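Local coordinates for ThiJ/pfpI family protein (Bacillus anthracis, PDB 3EFE) that is of unknown function but belongs to the DJ-1/PfpI family, whose members include chaperones, proteases and other enzymes, at residues G153-D158 / A173-K178; G122-R127 / L161-G166; G105-A110 / K178-F183. One frame throughout, in Å; residues are numbered along the deposited sequence.

Followed from the N terminus, the chain shows how contacts of decreasing span assemble an alpha/beta fold. Interaction 3 starts on the inner strand 107-111 and closes the longest loop, 67 residues, when the end of helix 169-179 packs against it. Inside that loop, interaction 2 joins the turn after helix 113-119 to strand 161-164, enclosing 33 residues. Interaction 1, also nested within interaction 3, closes 14 residues between strand 155-158 and helix 169-179. Interactions 1 and 2 cross, since their segments alternate. Together they tie neighbouring strands 107-111, 161-164 and 155-158 to a flanking helix and to a turn.

Interaction 1 (G153-D158 / A173-K178); sequences GPAVSD and AMEVLK
Glu175 of helix 169-179 meets Ala155 and Ser157 on strand 155-158, the antiparallel strand at the edge of the mixed sheet within this chain of DJ-1/PfpI-type alpha/beta fold. The contact illustrates how a helix lying against a sheet can reach its edge strand through a single long side chain. Both strand residues direct their CB atoms at the helix, while Val156 between them faces away.

The apolar part is made by the methylene chain of Glu175, whose CG lies 3.7 Å from Ala155 CB. Val162, on the adjoining strand, touches both Ser157 and Glu175 and so fills in beside this layer.

The polar part runs through one water. A bend at chi2 (-65°) folds the carboxylate of Glu175 back beside its own helix backbone, and OE1 comes 3.8 Å from Ser157 CB, a plain packing distance. The same fold lets one water donate to Glu175 OE1 and to Glu175 O, which grips the carboxylate through its own residue and probably limits its rotation. Toward the strand the link is looser: Ser157 OG, placed opposite its backbone N (chi1 -166°), gives only a weak bond of 3.4 Å to that water's O.

Interaction 2 (G122-R127 / L161-G166); sequences GYLDTR and LVTASG
The contact of Leu124 and Arg127 with Leu161 and Thr163 is buried apolar packing between a turn and strand 161-164, on one face of the mixed sheet of the DJ-1/PfpI fold. It is a worked case of a helix exit being turned back onto the sheet. A Schellman motif with Gly122 at positive phi ends the preceding helix, and a type I beta turn from Gly122 to Asp125, with Asp125 N bonded to Gly122 O, leads the chain round to bring Leu124 and Arg127 over the strand.

Leu161 is the hub, and its CD2 methyl does the touching. Leu124 comes at it with CD2, 3.7 Å from Leu161 CD2, the two side chains crossing at about a right angle. With Leu124 CG on the backbone-N side (chi1 -50°), the end of the side chain swings nearer the strand than its CB direction suggests. Leu124 CD2 also reaches Thr163 CG2 at 4.2 Å, so one methyl spans two alternate strand residues. The hydroxyl of Thr163 is occupied separately, hydrogen-bonded to Thr130 N. Leu118 of helix 113-119 touches both leucines and completes the apolar cluster.

Arg127 contributes its carbon chain rather than its charge. That chain and Leu161 cross obliquely, Arg127 CD lying 3.9 Å from Leu161 CD2. A bend at chi3 (140°) turns the guanidinium away from the leucine, and Tyr123 O sits in its plane at the edge, 3.6 Å from Arg127 NH2.

Interaction 3 (G105-A110 / K178-F183); sequences GTIVAA and KKIDVF
Ile107 and Lys179 lie slantwise against each other, the branched side chain of one meeting the carbon chain of the other. The lysine starts with CG opposite its backbone N (chi1 -178°), then turns at chi2 (67°) and again at chi3, which brings both CG and CE against the isoleucine. Both branches of Ile107 share the work: Ile107 CG2 packs 3.9 Å from Lys179 CG, while Ile107 CD1 sits 4.1 Å from both Lys179 CG and Lys179 CE. The covering is done by the aliphatic part of the lysine, which is itself exposed, over a buried isoleucine.

In the alpha/beta sandwich of the DJ-1/PfpI family this is where the C-terminal end of helix 169-179 rests on the start of the inner strand 107-111. Farther along the same pair, Val176 and Phe172 of the helix pack on Ala109, which extends the interface into the interior. A Schellman motif closes the helix at Asp181, which has positive phi, and Asp181 N bonds to Lys178 O.

Ile180, just before that exit, approaches Ile107 from beside Lys179. Its CB bond runs across the contact rather than at the strand, and the meeting is looser, with Ile180 CG2 4.3 Å from Ile107 CG1. Thr5 and Leu41 also touch the Ile180 side chain, and Leu77 of the neighbouring strand touches Ile107.

Interaction 1 (G153-D158 / A173-K178)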
# COMPACT_ATOMS: atom_id res chain seq x y z
N GLY D 153 -12.81 -3.21 16.41
CA GLY D 153 -11.50 -2.98 15.84
C GLY D 153 -11.46 -1.55 15.44
O GLY D 153 -11.83 -0.71 16.23
N PRO D 154 -11.04 -1.24 14.21
CA PRO D 154 -10.76 -2.04 13.02
C PRO D 154 -9.46 -2.89 13.02
O PRO D 154 -9.18 -3.52 12.02
CB PRO D 154 -10.65 -0.95 11.93
CG PRO D 154 -9.86 0.17 12.70
CD PRO D 154 -10.67 0.19 13.99
N ALA D 155 -8.66 -2.82 14.07
CA ALA D 155 -7.51 -3.69 14.33
C ALA D 155 -7.54 -4.12 15.81
O ALA D 155 -7.84 -3.31 16.72
CB ALA D 155 -6.11 -2.99 13.94
N VAL D 156 -7.24 -5.40 16.03
CA VAL D 156 -7.33 -6.04 17.34
C VAL D 156 -6.09 -6.92 17.48
O VAL D 156 -5.68 -7.63 16.52
CB VAL D 156 -8.63 -6.99 17.45
CG1 VAL D 156 -8.59 -7.91 18.68
CG2 VAL D 156 -9.99 -6.21 17.31
N SER D 157 -5.54 -6.93 18.69
CA SER D 157 -4.33 -7.72 19.02
C SER D 157 -4.57 -8.59 20.25
O SER D 157 -5.04 -8.09 21.23
CB SER D 157 -3.12 -6.81 19.27
OG SER D 157 -1.93 -7.59 19.27
N ASP D 158 -4.24 -9.89 20.13
CA ASP D 158 -4.41 -10.92 21.15
C ASP D 158 -3.26 -11.93 21.14
O ASP D 158 -3.21 -12.82 20.28
CB ASP D 158 -5.72 -11.70 20.97
CG ASP D 158 -6.05 -12.60 22.18
OD1 ASP D 158 -5.59 -12.25 23.34
OD2 ASP D 158 -6.75 -13.64 21.99
N ALA D 173 -0.88 -2.11 10.66
CA ALA D 173 0.61 -1.98 10.66
C ALA D 173 1.10 -1.57 12.04
O ALA D 173 2.09 -2.08 12.54
CB ALA D 173 1.06 -0.96 9.58
N MET D 174 0.36 -0.67 12.66
CA MET D 174 0.65 -0.20 13.98
C MET D 174 0.62 -1.28 15.02
O MET D 174 1.48 -1.35 15.86
CB MET D 174 -0.31 0.94 14.36
CG MET D 174 0.16 1.78 15.59
SD MET D 174 -0.94 1.59 16.95
CE MET D 174 -0.84 -0.11 17.38
N GLU D 175 -0.40 -2.12 14.98
CA GLU D 175 -0.54 -3.23 15.92
C GLU D 175 0.52 -4.28 15.70
O GLU D 175 1.02 -4.80 16.67
CB GLU D 175 -1.97 -3.91 15.82
CG GLU D 175 -3.20 -3.03 16.24
CD GLU D 175 -3.19 -2.67 17.71
OE1 GLU D 175 -2.34 -3.21 18.46
OE2 GLU D 175 -4.01 -1.79 18.12
N VAL D 176 0.86 -4.61 14.46
CA VAL D 176 1.92 -5.60 14.22
C VAL D 176 3.23 -5.06 14.73
O VAL D 176 3.97 -5.76 15.43
CB VAL D 176 2.09 -6.00 12.73
CG1 VAL D 176 3.26 -6.97 12.53
CG2 VAL D 176 0.85 -6.62 12.27
N LEU D 177 3.47 -3.79 14.43
CA LEU D 177 4.75 -3.13 14.73
C LEU D 177 5.00 -3.12 16.24
O LEU D 177 6.11 -3.38 16.68
CB LEU D 177 4.76 -1.71 14.17
CG LEU D 177 5.51 -1.34 12.86
CD1 LEU D 177 6.21 -2.47 12.08
CD2 LEU D 177 4.70 -0.47 11.95
N LYS D 178 3.93 -2.83 16.98
CA LYS D 178 3.89 -2.84 18.41
C LYS D 178 4.04 -4.24 18.97
O LYS D 178 4.80 -4.43 19.84
CB LYS D 178 2.56 -2.28 18.84
CG LYS D 178 2.39 -2.01 20.32
CD LYS D 178 1.10 -1.18 20.39
CE LYS D 178 0.70 -0.78 21.78
NZ LYS D 178 0.17 -2.00 22.56
O HOH W 1 -0.24 -4.67 18.89

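Interaction 2 (G122-R127 / L161-G166)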
# COMPACT_ATOMS: atom_id res chain seq x y z
N GLY D 122 -11.39 -22.47 12.58
CA GLY D 122 -11.63 -22.56 14.01
C GLY D 122 -10.75 -21.66 14.82
O GLY D 122 -10.93 -21.54 16.08
N TYR D 123 -9.77 -21.01 14.16
CA TYR D 123 -8.67 -20.40 14.95
C TYR D 123 -9.06 -19.12 15.69
O TYR D 123 -8.35 -18.74 16.62
CB TYR D 123 -7.45 -20.10 14.12
CG TYR D 123 -6.84 -21.19 13.24
CD1 TYR D 123 -6.62 -22.45 13.71
CD2 TYR D 123 -6.38 -20.89 11.95
CE1 TYR D 123 -5.98 -23.42 12.91
CE2 TYR D 123 -5.76 -21.85 11.15
CZ TYR D 123 -5.54 -23.10 11.66
OH TYR D 123 -4.93 -24.06 10.88
N LEU D 124 -10.15 -18.46 15.31
CA LEU D 124 -10.65 -17.24 16.01
C LEU D 124 -11.77 -17.56 17.07
O LEU D 124 -12.48 -16.67 17.62
CB LEU D 124 -11.17 -16.23 14.97
CG LEU D 124 -10.32 -15.82 13.74
CD1 LEU D 124 -11.02 -14.72 12.99
CD2 LEU D 124 -8.88 -15.35 14.08
N ASP D 125 -11.97 -18.85 17.30
CA ASP D 125 -13.06 -19.31 18.16
C ASP D 125 -12.82 -18.89 19.55
O ASP D 125 -13.79 -18.65 20.24
CB ASP D 125 -13.22 -20.83 18.11
CG ASP D 125 -13.96 -21.30 16.89
OD1 ASP D 125 -14.30 -20.42 16.08
OD2 ASP D 125 -14.20 -22.52 16.72
N THR D 126 -11.54 -18.76 19.97
CA THR D 126 -11.24 -18.36 21.35
C THR D 126 -10.13 -17.30 21.44
O THR D 126 -9.47 -17.16 22.48
CB THR D 126 -10.96 -19.60 22.27
OG1 THR D 126 -10.22 -20.59 21.54
CG2 THR D 126 -12.32 -20.24 22.77
N ARG D 127 -9.96 -16.52 20.36
CA ARG D 127 -9.08 -15.34 20.40
C ARG D 127 -9.86 -14.06 20.10
O ARG D 127 -10.79 -14.11 19.29
CB ARG D 127 -7.95 -15.52 19.41
CG ARG D 127 -7.18 -16.75 19.61
CD ARG D 127 -6.23 -16.97 18.49
NE ARG D 127 -4.95 -17.46 19.00
CZ ARG D 127 -4.48 -18.69 18.79
NH1 ARG D 127 -3.30 -19.00 19.36
NH2 ARG D 127 -5.16 -19.60 18.04
N LEU D 161 -1.61 -13.09 17.70
CA LEU D 161 -2.48 -12.91 16.54
C LEU D 161 -2.91 -11.44 16.44
O LEU D 161 -3.36 -10.84 17.41
CB LEU D 161 -3.71 -13.79 16.65
CG LEU D 161 -4.78 -13.58 15.56
CD1 LEU D 161 -4.43 -14.37 14.27
CD2 LEU D 161 -6.14 -13.95 16.10
N VAL D 162 -2.75 -10.87 15.25
CA VAL D 162 -3.32 -9.56 14.94
C VAL D 162 -4.28 -9.76 13.74
O VAL D 162 -3.93 -10.37 12.74
CB VAL D 162 -2.20 -8.48 14.65
CG1 VAL D 162 -2.81 -7.16 14.35
CG2 VAL D 162 -1.25 -8.37 15.85
N THR D 163 -5.51 -9.29 13.89
CA THR D 163 -6.51 -9.24 12.80
C THR D 163 -6.95 -7.78 12.56
O THR D 163 -6.90 -6.92 13.45
CB THR D 163 -7.72 -10.08 13.10
OG1 THR D 163 -8.13 -9.76 14.43
CG2 THR D 163 -7.41 -11.56 12.95
N ALA D 164 -7.39 -7.50 11.35
CA ALA D 164 -7.84 -6.16 11.06
C ALA D 164 -8.81 -6.17 9.90
O ALA D 164 -8.78 -7.05 9.05
CB ALA D 164 -6.62 -5.24 10.70
N SER D 165 -9.61 -5.15 9.84
CA SER D 165 -10.31 -4.82 8.63
C SER D 165 -9.40 -4.36 7.47
O SER D 165 -8.42 -3.72 7.74
CB SER D 165 -11.35 -3.73 8.92
OG SER D 165 -12.22 -3.63 7.83
N GLY D 166 -9.81 -4.61 6.20
CA GLY D 166 -9.15 -4.17 5.00
C GLY D 166 -9.09 -2.67 4.82
O GLY D 166 -8.11 -2.14 4.20

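Interaction 3 (G105-A110 / K178-F183)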
# COMPACT_ATOMS: atom_id res chain seq x y z
N GLY D 105 4.17 -20.33 18.48
CA GLY D 105 4.18 -18.92 18.93
C GLY D 105 4.57 -17.93 17.85
O GLY D 105 4.98 -16.82 18.14
N THR D 106 4.41 -18.32 16.59
CA THR D 106 4.70 -17.37 15.52
C THR D 106 3.59 -16.32 15.50
O THR D 106 2.42 -16.67 15.67
CB THR D 106 4.92 -18.04 14.18
OG1 THR D 106 3.86 -17.72 13.34
CG2 THR D 106 5.05 -19.50 14.27
N ILE D 107 3.97 -15.03 15.42
CA ILE D 107 3.00 -13.91 15.36
C ILE D 107 2.34 -14.00 13.96
O ILE D 107 3.03 -13.97 12.95
CB ILE D 107 3.68 -12.52 15.49
CG1 ILE D 107 4.63 -12.46 16.70
CG2 ILE D 107 2.66 -11.34 15.46
CD1 ILE D 107 4.05 -12.84 17.99
N VAL D 108 1.02 -14.18 13.93
CA VAL D 108 0.31 -14.16 12.64
C VAL D 108 -0.59 -12.94 12.54
O VAL D 108 -1.34 -12.62 13.45
CB VAL D 108 -0.37 -15.54 12.18
CG1 VAL D 108 -0.19 -16.61 13.20
CG2 VAL D 108 -1.81 -15.34 11.65
N ALA D 109 -0.42 -12.22 11.44
CA ALA D 109 -1.08 -10.94 11.19
C ALA D 109 -1.91 -11.15 9.93
O ALA D 109 -1.29 -11.36 8.86
CB ALA D 109 -0.03 -9.85 10.96
N ALA D 110 -3.26 -11.14 10.09
CA ALA D 110 -4.27 -11.38 9.02
C ALA D 110 -5.11 -10.15 8.81
O ALA D 110 -5.58 -9.56 9.74
CB ALA D 110 -5.21 -12.52 9.40
N LYS D 178 3.93 -2.83 16.98
CA LYS D 178 3.89 -2.84 18.41
C LYS D 178 4.04 -4.24 18.97
O LYS D 178 4.80 -4.43 19.84
CB LYS D 178 2.56 -2.28 18.84
CG LYS D 178 2.39 -2.01 20.32
CD LYS D 178 1.10 -1.18 20.39
CE LYS D 178 0.70 -0.78 21.78
NZ LYS D 178 0.17 -2.00 22.56
N LYS D 179 3.33 -5.22 18.45
CA LYS D 179 3.48 -6.59 18.96
C LYS D 179 4.93 -7.02 18.89
O LYS D 179 5.42 -7.54 19.84
CB LYS D 179 2.56 -7.60 18.18
CG LYS D 179 2.57 -9.09 18.64
CD LYS D 179 1.96 -9.30 20.05
CE LYS D 179 2.77 -10.38 20.97
NZ LYS D 179 2.28 -10.59 22.47
N ILE D 180 5.62 -6.84 17.75
CA ILE D 180 7.02 -7.30 17.60
C ILE D 180 8.12 -6.39 18.18
O ILE D 180 9.33 -6.72 18.13
CB ILE D 180 7.33 -7.67 16.12
CG1 ILE D 180 7.44 -6.44 15.20
CG2 ILE D 180 6.24 -8.67 15.56
CD1 ILE D 180 8.09 -6.78 13.91
N ASP D 181 7.69 -5.24 18.72
CA ASP D 181 8.52 -4.36 19.56
C ASP D 181 9.81 -3.85 18.88
O ASP D 181 10.95 -3.97 19.39
CB ASP D 181 8.84 -5.04 20.88
CG ASP D 181 9.21 -4.03 21.97
OD1 ASP D 181 8.53 -2.98 22.02
OD2 ASP D 181 10.17 -4.28 22.74
N VAL D 182 9.59 -3.24 17.72
CA VAL D 182 10.59 -2.92 16.75
C VAL D 182 10.81 -1.38 16.69
O VAL D 182 11.87 -0.90 16.39
CB VAL D 182 10.13 -3.63 15.49
CG1 VAL D 182 9.20 -2.76 14.62
CG2 VAL D 182 11.26 -4.31 14.82
N PHE D 183 9.81 -0.62 17.09
CA PHE D 183 9.86 0.82 17.25
C PHE D 183 9.81 1.03 18.74
O PHE D 183 9.37 0.16 19.45
CB PHE D 183 8.60 1.54 16.66
CG PHE D 183 8.55 1.66 15.14
CD1 PHE D 183 9.17 0.77 14.29
CD2 PHE D 183 7.75 2.65 14.56
CE1 PHE D 183 9.01 0.90 12.90
CE2 PHE D 183 7.62 2.79 13.21
CZ PHE D 183 8.24 1.93 12.38